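Local coordinates for protein Atg5 (Kluyveromyces marxianus, PDB 3VQI) that takes part in autophagic vesicle formation and cytoplasm-to-vacuole transport, as a ubiquitin-fold protein that becomes conjugated to Atg12, at residues I139-R144 and F169-W173; A46-F50 and H136-K140; R8-W12 and R179-M185. All blocks are in the same frame, centred on the assembly; numbering follows the deposited sequence.

Contact 1. Residues I139-R144 and F169-W173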
loop_
_atom_site.group_PDB
_atom_site.type_symbol
_atom_site.label_atom_id
_atom_site.label_comp_id
_atom_site.label_asym_id
_atom_site.label_seq_id
_atom_site.Cartn_x
_atom_site.Cartn_y
_atom_site.Cartn_z
ATOM N N ILE A 139 10.749 3.745 5.454
ATOM C CA ILE A 139 9.598 2.937 5.110
ATOM C C ILE A 139 9.478 1.810 6.123
ATOM O O ILE A 139 8.382 1.420 6.530
ATOM C CB ILE A 139 9.730 2.345 3.682
ATOM C CG1 ILE A 139 9.753 3.470 2.647
ATOM C CG2 ILE A 139 8.576 1.407 3.392
ATOM C CD1 ILE A 139 9.817 2.986 1.225
ATOM N N LYS A 140 10.632 1.291 6.527
ATOM C CA LYS A 140 10.709 0.205 7.497
ATOM C C LYS A 140 10.010 0.646 8.787
ATOM O O LYS A 140 9.020 0.045 9.204
ATOM C CB LYS A 140 12.185 -0.113 7.751
ATOM C CG LYS A 140 12.494 -1.367 8.569
ATOM C CD LYS A 140 14.011 -1.524 8.646
ATOM C CE LYS A 140 14.464 -2.655 9.558
ATOM N NZ LYS A 140 15.962 -2.757 9.509
ATOM N N ASP A 141 10.522 1.709 9.400
ATOM C CA ASP A 141 9.946 2.234 10.630
ATOM C C ASP A 141 8.444 2.377 10.573
ATOM O O ASP A 141 7.744 1.968 11.497
ATOM C CB ASP A 141 10.522 3.600 10.957
ATOM C CG ASP A 141 11.679 3.523 11.896
ATOM O OD1 ASP A 141 12.737 2.987 11.492
ATOM O OD2 ASP A 141 11.520 3.995 13.044
ATOM N N TYR A 142 7.944 2.965 9.495
ATOM C CA TYR A 142 6.512 3.163 9.372
ATOM C C TYR A 142 5.777 1.846 9.246
ATOM O O TYR A 142 4.810 1.603 9.962
ATOM C CB TYR A 142 6.198 4.074 8.183
ATOM C CG TYR A 142 4.726 4.376 7.979
ATOM C CD1 TYR A 142 3.933 3.573 7.162
ATOM C CD2 TYR A 142 4.136 5.490 8.581
ATOM C CE1 TYR A 142 2.586 3.871 6.942
ATOM C CE2 TYR A 142 2.789 5.800 8.372
ATOM C CZ TYR A 142 2.023 4.990 7.552
ATOM O OH TYR A 142 0.696 5.303 7.341
ATOM N N TRP A 143 6.220 0.999 8.326
ATOM C CA TRP A 143 5.595 -0.307 8.147
ATOM C C TRP A 143 5.576 -1.027 9.510
ATOM O O TRP A 143 4.576 -1.628 9.905
ATOM C CB TRP A 143 6.399 -1.121 7.139
ATOM C CG TRP A 143 5.953 -2.534 6.999
ATOM C CD1 TRP A 143 4.845 -2.987 6.348
ATOM C CD2 TRP A 143 6.621 -3.693 7.509
ATOM N NE1 TRP A 143 4.784 -4.359 6.415
ATOM C CE2 TRP A 143 5.864 -4.817 7.121
ATOM C CE3 TRP A 143 7.790 -3.888 8.256
ATOM C CZ2 TRP A 143 6.239 -6.120 7.451
ATOM C CZ3 TRP A 143 8.161 -5.188 8.584
ATOM C CH2 TRP A 143 7.388 -6.286 8.178
ATOM N N ARG A 144 6.697 -0.944 10.222
ATOM C CA ARG A 144 6.832 -1.565 11.539
ATOM C C ARG A 144 5.681 -1.135 12.443
ATOM O O ARG A 144 4.884 -1.958 12.904
ATOM C CB ARG A 144 8.146 -1.137 12.196
ATOM C CG ARG A 144 8.623 -2.108 13.248
ATOM C CD ARG A 144 9.499 -1.466 14.312
ATOM N NE ARG A 144 10.268 -2.455 15.080
ATOM C CZ ARG A 144 9.779 -3.590 15.588
ATOM N NH1 ARG A 144 8.501 -3.919 15.426
ATOM N NH2 ARG A 144 10.576 -4.412 16.265
ATOM N N PHE A 169 12.005 -10.474 13.403
ATOM C CA PHE A 169 11.270 -9.346 12.842
ATOM C C PHE A 169 11.988 -8.836 11.592
ATOM O O PHE A 169 11.351 -8.498 10.585
ATOM C CB PHE A 169 11.158 -8.207 13.859
ATOM C CG PHE A 169 10.810 -6.883 13.237
ATOM C CD1 PHE A 169 11.811 -5.985 12.838
ATOM C CD2 PHE A 169 9.485 -6.569 12.963
ATOM C CE1 PHE A 169 11.485 -4.796 12.170
ATOM C CE2 PHE A 169 9.150 -5.391 12.300
ATOM C CZ PHE A 169 10.153 -4.502 11.900
ATOM N N GLU A 170 13.318 -8.766 11.676
ATOM C CA GLU A 170 14.189 -8.320 10.570
ATOM C C GLU A 170 13.938 -9.245 9.411
ATOM O O GLU A 170 13.976 -8.843 8.274
ATOM C CB GLU A 170 15.669 -8.425 10.981
ATOM C CG GLU A 170 16.701 -7.697 10.078
ATOM C CD GLU A 170 16.372 -6.220 9.899
ATOM O OE1 GLU A 170 15.738 -5.648 10.818
ATOM O OE2 GLU A 170 16.736 -5.618 8.854
ATOM N N ASN A 171 13.721 -10.509 9.734
ATOM C CA ASN A 171 13.441 -11.537 8.745
ATOM C C ASN A 171 12.038 -11.245 8.194
ATOM O O ASN A 171 11.737 -11.537 7.036
ATOM C CB ASN A 171 13.466 -12.934 9.404
ATOM C CG ASN A 171 13.551 -14.036 8.398
ATOM O OD1 ASN A 171 13.411 -15.208 8.726
ATOM N ND2 ASN A 171 13.799 -13.664 7.147
ATOM N N PHE A 172 11.178 -10.681 9.043
ATOM C CA PHE A 172 9.799 -10.335 8.660
ATOM C C PHE A 172 9.879 -9.249 7.589
ATOM O O PHE A 172 9.232 -9.330 6.549
ATOM C CB PHE A 172 9.035 -9.828 9.896
ATOM C CG PHE A 172 7.549 -9.703 9.701
ATOM C CD1 PHE A 172 6.857 -10.593 8.892
ATOM C CD2 PHE A 172 6.833 -8.725 10.387
ATOM C CE1 PHE A 172 5.475 -10.515 8.760
ATOM C CE2 PHE A 172 5.443 -8.638 10.261
ATOM C CZ PHE A 172 4.765 -9.539 9.449
ATOM N N TRP A 173 10.703 -8.242 7.857
ATOM C CA TRP A 173 10.911 -7.144 6.925
ATOM C C TRP A 173 11.460 -7.704 5.618
ATOM O O TRP A 173 10.850 -7.553 4.554
ATOM C CB TRP A 173 11.901 -6.139 7.519
ATOM C CG TRP A 173 12.347 -5.048 6.572
ATOM C CD1 TRP A 173 13.636 -4.732 6.237
ATOM C CD2 TRP A 173 11.513 -4.100 5.888
ATOM N NE1 TRP A 173 13.656 -3.647 5.390
ATOM C CE2 TRP A 173 12.367 -3.238 5.159
ATOM C CE3 TRP A 173 10.126 -3.894 5.821
ATOM C CZ2 TRP A 173 11.886 -2.187 4.376
ATOM C CZ3 TRP A 173 9.643 -2.845 5.040
ATOM C CH2 TRP A 173 10.526 -2.004 4.328
#
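The guanidinium of R144 lies flat on the ring of F169, its plane only 9° from that of the phenyl and R144 CZ 3.7 Å from the F169 ring centroid, a cation-pi stack. The arginine chain reaches there extended from CG to NE. K140, one turn earlier, lays its methylenes across the face of W173: K140 CG stands 3.9 Å from the centroid of the five-membered ring of W173, almost on its normal. Because that chain stays straight beyond CG, it carries the ammonium past the indole to E170, where K140 NZ is 3.0 Å from E170 OE2, on the syn side of the carboxylate, with a weaker bond to OE1. E170 bends at chi2 (55°) to bring its carboxylate back to the lysine. Beneath the charged groups, W143 is set obliquely against F169, F172 and W173, an aromatic cluster in which W143 CZ3 lies 3.9 Å from F169 CE2 and 3.6 Å from W173 CE3. The buried indole N-H of W143 is satisfied by I265 O. The axes of segments 139-144 and 169-173 run at 109° to each other, on helices 135-155 and 166-178 of the alpha-helical bundle region; W147 extends the cluster along helix 135-155, and F172 carries it on to F184 of helix 181-189.

Contact 2. Residues A46-F50 and H136-K140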
loop_
_atom_site.group_PDB
_atom_site.type_symbol
_atom_site.label_atom_id
_atom_site.label_comp_id
_atom_site.label_asym_id
_atom_site.label_seq_id
_atom_site.Cartn_x
_atom_site.Cartn_y
_atom_site.Cartn_z
ATOM N N ALA A 46 3.553 -3.760 -1.907
ATOM C CA ALA A 46 4.885 -3.197 -1.773
ATOM C C ALA A 46 4.601 -1.717 -1.601
ATOM O O ALA A 46 3.441 -1.310 -1.591
ATOM C CB ALA A 46 5.680 -3.430 -3.040
ATOM N N TYR A 47 5.644 -0.911 -1.473
ATOM C CA TYR A 47 5.451 0.521 -1.315
ATOM C C TYR A 47 6.028 1.288 -2.500
ATOM O O TYR A 47 7.103 0.934 -3.000
ATOM C CB TYR A 47 6.106 0.985 -0.018
ATOM C CG TYR A 47 5.325 0.599 1.209
ATOM C CD1 TYR A 47 4.141 1.254 1.529
ATOM C CD2 TYR A 47 5.778 -0.406 2.064
ATOM C CE1 TYR A 47 3.422 0.929 2.673
ATOM C CE2 TYR A 47 5.065 -0.743 3.219
ATOM C CZ TYR A 47 3.887 -0.067 3.516
ATOM O OH TYR A 47 3.183 -0.368 4.649
ATOM N N LEU A 48 5.309 2.321 -2.950
ATOM C CA LEU A 48 5.767 3.140 -4.075
ATOM C C LEU A 48 7.185 3.576 -3.842
ATOM O O LEU A 48 8.002 3.626 -4.767
ATOM C CB LEU A 48 4.891 4.383 -4.241
ATOM C CG LEU A 48 3.682 4.192 -5.152
ATOM C CD1 LEU A 48 2.835 5.457 -5.191
ATOM C CD2 LEU A 48 4.190 3.836 -6.536
ATOM N N GLY A 49 7.479 3.884 -2.585
ATOM C CA GLY A 49 8.813 4.320 -2.228
ATOM C C GLY A 49 9.898 3.326 -2.583
ATOM O O GLY A 49 11.049 3.731 -2.762
ATOM N N PHE A 50 9.572 2.036 -2.674
ATOM C CA PHE A 50 10.601 1.054 -3.014
ATOM C C PHE A 50 11.055 1.297 -4.443
ATOM O O PHE A 50 12.183 0.964 -4.812
ATOM C CB PHE A 50 10.089 -0.397 -2.943
ATOM C CG PHE A 50 9.777 -0.902 -1.556
ATOM C CD1 PHE A 50 10.360 -0.343 -0.432
ATOM C CD2 PHE A 50 8.930 -1.993 -1.394
ATOM C CE1 PHE A 50 10.109 -0.874 0.848
ATOM C CE2 PHE A 50 8.668 -2.541 -0.124
ATOM C CZ PHE A 50 9.257 -1.979 0.998
ATOM N N HIS A 136 14.367 3.203 2.439
ATOM C CA HIS A 136 13.926 1.988 3.099
ATOM C C HIS A 136 13.889 2.065 4.614
ATOM O O HIS A 136 12.927 1.603 5.235
ATOM C CB HIS A 136 14.780 0.814 2.624
ATOM C CG HIS A 136 14.656 0.559 1.154
ATOM N ND1 HIS A 136 15.374 1.266 0.217
ATOM C CD2 HIS A 136 13.811 -0.237 0.458
ATOM C CE1 HIS A 136 14.973 0.924 -0.994
ATOM N NE2 HIS A 136 14.023 0.014 -0.877
ATOM N N SER A 137 14.914 2.665 5.210
ATOM C CA SER A 137 14.970 2.811 6.662
ATOM C C SER A 137 13.664 3.417 7.150
ATOM O O SER A 137 13.021 2.906 8.064
ATOM C CB SER A 137 16.121 3.738 7.045
ATOM O OG SER A 137 17.190 3.621 6.117
ATOM N N GLN A 138 13.271 4.511 6.517
ATOM C CA GLN A 138 12.050 5.214 6.886
ATOM C C GLN A 138 10.801 4.388 6.621
ATOM O O GLN A 138 9.895 4.340 7.461
ATOM C CB GLN A 138 11.965 6.526 6.118
ATOM C CG GLN A 138 10.901 7.471 6.607
ATOM C CD GLN A 138 10.899 8.770 5.817
ATOM O OE1 GLN A 138 11.891 9.122 5.176
ATOM N NE2 GLN A 138 9.793 9.491 5.867
ATOM N N ILE A 139 10.749 3.745 5.454
ATOM C CA ILE A 139 9.598 2.937 5.110
ATOM C C ILE A 139 9.478 1.810 6.123
ATOM O O ILE A 139 8.382 1.420 6.530
ATOM C CB ILE A 139 9.730 2.345 3.682
ATOM C CG1 ILE A 139 9.753 3.470 2.647
ATOM C CG2 ILE A 139 8.576 1.407 3.392
ATOM C CD1 ILE A 139 9.817 2.986 1.225
ATOM N N LYS A 140 10.632 1.291 6.527
ATOM C CA LYS A 140 10.709 0.205 7.497
ATOM C C LYS A 140 10.010 0.646 8.787
ATOM O O LYS A 140 9.020 0.045 9.204
ATOM C CB LYS A 140 12.185 -0.113 7.751
ATOM C CG LYS A 140 12.494 -1.367 8.569
ATOM C CD LYS A 140 14.011 -1.524 8.646
ATOM C CE LYS A 140 14.464 -2.655 9.558
ATOM N NZ LYS A 140 15.962 -2.757 9.509
#
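The 2.7 Å bond from F50 N to Y47 O ties together the turn that leads into helix 48-59, in the ubiquitin-fold UblA domain, and presents Y47, G49 and F50 to helix 135-155 of the alpha-helical bundle region. Between the segments the contact is apolar, and I139 is its centre. Its CG2 methyl meets the Y47 ring obliquely, I139 CG2 lying 3.6 Å from Y47 CD2, and also touches F50 CE1, while CD1, at the end of an extended chain (chi2 -177°), reaches to 3.8 Å from G49 C. G49, with no side chain, lets this methyl come close to its backbone. F50 and H136 have nearly parallel rings, 9° apart, but so far slid that they barely overlap, and H136 CD2 is 3.6 Å from F50 CD1. Y47 CB sits over the centre of the F50 ring, whose other neighbours include I176 and L177 of helix 166-178. A serine in place of F50 would probably open a gap beside I139 CG2 and Y47 CB and leave the H136 imidazole freer to turn. G49 N donates a hydrogen bond to O8 of a bound HEPES molecule, probably from the crystallisation liquor.

Contact 3. Residues R8-W12 and R179-M185; sequences RERVW and RNRSDFM
W12 enters between R179 and R181 with an arginine over each face of its indole, where the axes of segments 8-12 and 181-185, on the N-terminal helix 6-12 and on helix 181-189 of the alpha-helical bundle region, stand at 104° to each other. Over one face the guanidinium of R179 lies nearly parallel to the indole, 13° between planes, with R179 CZ 4.3 Å from the centroid of the six-membered ring of W12, a cation-pi stack. Two bends in the R179 chain, at chi2 and chi3, fold the guanidinium back over the ring, and its NH2 is held by I176 O. On the opposite face it is the aliphatic part of R181 that does the covering; R181 CD lies 3.5 Å from W12 CG, and the chain runs past the indole in the opposite direction. W12 CZ3 stands over one face of the F184 ring, 3.6 Å from F184 CG, the two planes 41° apart. A weak hydrogen bond from W12 NE1 to R179 O, 3.3 Å, helps fix the rotation of the indole. Further out, R8 NH1 comes to 3.9 Å from M185 CE, while the NH2 of R8 forms a salt bridge with D260 on helix 255-262. The helix that R181 begins is capped by N180, whose OD1 accepts from D183 N at 3.0 Å, the donor standing above the plane of the carbonyl.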
loop_
_atom_site.group_PDB
_atom_site.type_symbol
_atom_site.label_atom_id
_atom_site.label_comp_id
_atom_site.label_asym_id
_atom_site.label_seq_id
_atom_site.Cartn_x
_atom_site.Cartn_y
_atom_site.Cartn_z
ATOM N N ARG A 8 -4.123 -16.933 -1.926
ATOM C CA ARG A 8 -3.064 -16.281 -1.176
ATOM C C ARG A 8 -1.771 -16.112 -1.965
ATOM O O ARG A 8 -0.997 -15.190 -1.713
ATOM C CB ARG A 8 -2.802 -17.045 0.116
ATOM C CG ARG A 8 -3.987 -17.046 1.038
ATOM C CD ARG A 8 -3.667 -17.760 2.314
ATOM N NE ARG A 8 -4.857 -17.881 3.140
ATOM C CZ ARG A 8 -4.891 -18.509 4.308
ATOM N NH1 ARG A 8 -3.796 -19.078 4.796
ATOM N NH2 ARG A 8 -6.030 -18.577 4.981
ATOM N N GLU A 9 -1.537 -16.999 -2.922
ATOM C CA GLU A 9 -0.335 -16.900 -3.740
ATOM C C GLU A 9 -0.494 -15.789 -4.768
ATOM O O GLU A 9 0.364 -14.914 -4.879
ATOM C CB GLU A 9 -0.076 -18.229 -4.442
ATOM C CG GLU A 9 1.136 -18.975 -3.914
ATOM C CD GLU A 9 2.344 -18.793 -4.800
ATOM O OE1 GLU A 9 3.310 -18.118 -4.372
ATOM O OE2 GLU A 9 2.312 -19.323 -5.933
ATOM N N ARG A 10 -1.597 -15.826 -5.515
ATOM C CA ARG A 10 -1.876 -14.811 -6.525
ATOM C C ARG A 10 -1.777 -13.416 -5.919
ATOM O O ARG A 10 -1.218 -12.504 -6.531
ATOM C CB ARG A 10 -3.277 -15.003 -7.110
ATOM C CG ARG A 10 -3.416 -16.172 -8.056
ATOM C CD ARG A 10 -4.567 -17.065 -7.642
ATOM N NE ARG A 10 -4.814 -18.107 -8.630
ATOM C CZ ARG A 10 -5.627 -19.140 -8.436
ATOM N NH1 ARG A 10 -6.272 -19.267 -7.282
ATOM N NH2 ARG A 10 -5.793 -20.045 -9.394
ATOM N N VAL A 11 -2.336 -13.258 -4.720
ATOM C CA VAL A 11 -2.322 -11.983 -4.022
ATOM C C VAL A 11 -0.890 -11.544 -3.709
ATOM O O VAL A 11 -0.475 -10.434 -4.050
ATOM C CB VAL A 11 -3.146 -12.069 -2.719
ATOM C CG1 VAL A 11 -2.979 -10.809 -1.904
ATOM C CG2 VAL A 11 -4.616 -12.272 -3.056
ATOM N N TRP A 12 -0.131 -12.428 -3.070
ATOM C CA TRP A 12 1.255 -12.129 -2.733
ATOM C C TRP A 12 2.051 -11.730 -3.971
ATOM O O TRP A 12 2.947 -10.890 -3.906
ATOM C CB TRP A 12 1.899 -13.343 -2.080
ATOM C CG TRP A 12 3.322 -13.148 -1.757
ATOM C CD1 TRP A 12 4.397 -13.606 -2.462
ATOM C CD2 TRP A 12 3.840 -12.505 -0.600
ATOM N NE1 TRP A 12 5.559 -13.296 -1.804
ATOM C CE2 TRP A 12 5.245 -12.618 -0.653
ATOM C CE3 TRP A 12 3.250 -11.843 0.487
ATOM C CZ2 TRP A 12 6.076 -12.097 0.341
ATOM C CZ3 TRP A 12 4.074 -11.320 1.478
ATOM C CH2 TRP A 12 5.476 -11.453 1.396
ATOM N N ARG A 179 10.452 -11.275 -1.215
ATOM C CA ARG A 179 9.274 -11.950 -1.714
ATOM C C ARG A 179 9.237 -13.407 -1.233
ATOM O O ARG A 179 8.707 -14.285 -1.908
ATOM C CB ARG A 179 9.245 -11.875 -3.242
ATOM C CG ARG A 179 9.013 -10.473 -3.788
ATOM C CD ARG A 179 7.573 -10.059 -3.570
ATOM N NE ARG A 179 7.413 -9.115 -2.468
ATOM C CZ ARG A 179 6.235 -8.755 -1.962
ATOM N NH1 ARG A 179 5.108 -9.259 -2.453
ATOM N NH2 ARG A 179 6.179 -7.881 -0.970
ATOM N N ASN A 180 9.825 -13.662 -0.066
ATOM C CA ASN A 180 9.785 -14.999 0.508
ATOM C C ASN A 180 8.510 -15.072 1.320
ATOM O O ASN A 180 8.449 -14.617 2.476
ATOM C CB ASN A 180 10.954 -15.274 1.440
ATOM C CG ASN A 180 10.952 -16.700 1.949
ATOM O OD1 ASN A 180 9.901 -17.328 2.049
ATOM N ND2 ASN A 180 12.133 -17.217 2.278
ATOM N N ARG A 181 7.493 -15.676 0.722
ATOM C CA ARG A 181 6.180 -15.784 1.359
ATOM C C ARG A 181 6.047 -16.615 2.610
ATOM O O ARG A 181 5.392 -16.200 3.553
ATOM C CB ARG A 181 5.165 -16.277 0.353
ATOM C CG ARG A 181 3.946 -15.422 0.302
ATOM C CD ARG A 181 2.783 -16.221 -0.217
ATOM N NE ARG A 181 1.870 -16.690 0.836
ATOM C CZ ARG A 181 1.303 -17.893 0.851
ATOM N NH1 ARG A 181 1.576 -18.748 -0.124
ATOM N NH2 ARG A 181 0.447 -18.221 1.816
ATOM N N SER A 182 6.647 -17.798 2.604
ATOM C CA SER A 182 6.599 -18.689 3.760
ATOM C C SER A 182 7.273 -17.990 4.928
ATOM O O SER A 182 6.861 -18.132 6.085
ATOM C CB SER A 182 7.315 -20.004 3.441
ATOM O OG SER A 182 6.730 -20.604 2.296
ATOM N N ASP A 183 8.314 -17.228 4.614
ATOM C CA ASP A 183 9.029 -16.485 5.638
ATOM C C ASP A 183 8.102 -15.428 6.225
ATOM O O ASP A 183 8.112 -15.175 7.429
ATOM C CB ASP A 183 10.264 -15.816 5.041
ATOM C CG ASP A 183 11.483 -16.724 5.041
ATOM O OD1 ASP A 183 11.312 -17.969 5.036
ATOM O OD2 ASP A 183 12.614 -16.187 5.033
ATOM N N PHE A 184 7.295 -14.814 5.362
ATOM C CA PHE A 184 6.363 -13.783 5.787
ATOM C C PHE A 184 5.254 -14.388 6.649
ATOM O O PHE A 184 5.057 -13.972 7.792
ATOM C CB PHE A 184 5.774 -13.067 4.558
ATOM C CG PHE A 184 4.744 -12.026 4.898
ATOM C CD1 PHE A 184 3.385 -12.329 4.835
ATOM C CD2 PHE A 184 5.133 -10.762 5.336
ATOM C CE1 PHE A 184 2.427 -11.395 5.207
ATOM C CE2 PHE A 184 4.189 -9.818 5.710
ATOM C CZ PHE A 184 2.830 -10.134 5.647
ATOM N N MET A 185 4.543 -15.372 6.106
ATOM C CA MET A 185 3.459 -16.031 6.844
ATOM C C MET A 185 3.959 -16.575 8.182
ATOM O O MET A 185 3.231 -16.588 9.170
ATOM C CB MET A 185 2.869 -17.191 6.026
ATOM C CG MET A 185 2.214 -16.784 4.716
ATOM S SD MET A 185 0.780 -15.699 4.941
ATOM C CE MET A 185 -0.542 -16.928 5.199
#

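How the contacts relate
Helix 135-155 serves both contact 1 and contact 2, sharing I139 and K140: it packs on helix 166-178 within the helical region and on the UblA domain. The two join directly, W173 CH2 touching F50 CZ at 3.6 Å. Contact 3 lies further off, about 16 Å from contact 1 between centres, where the N-terminal helix meets helix 181-189; F172 and F184 connect it to contact 1, and along the chain it encloses both others. All three are partly buried. Contacts 1 and 3 set buried aromatics beside arginines nearer the surface, with a salt bridge across contact 1, whereas contact 2 is smaller and apolar.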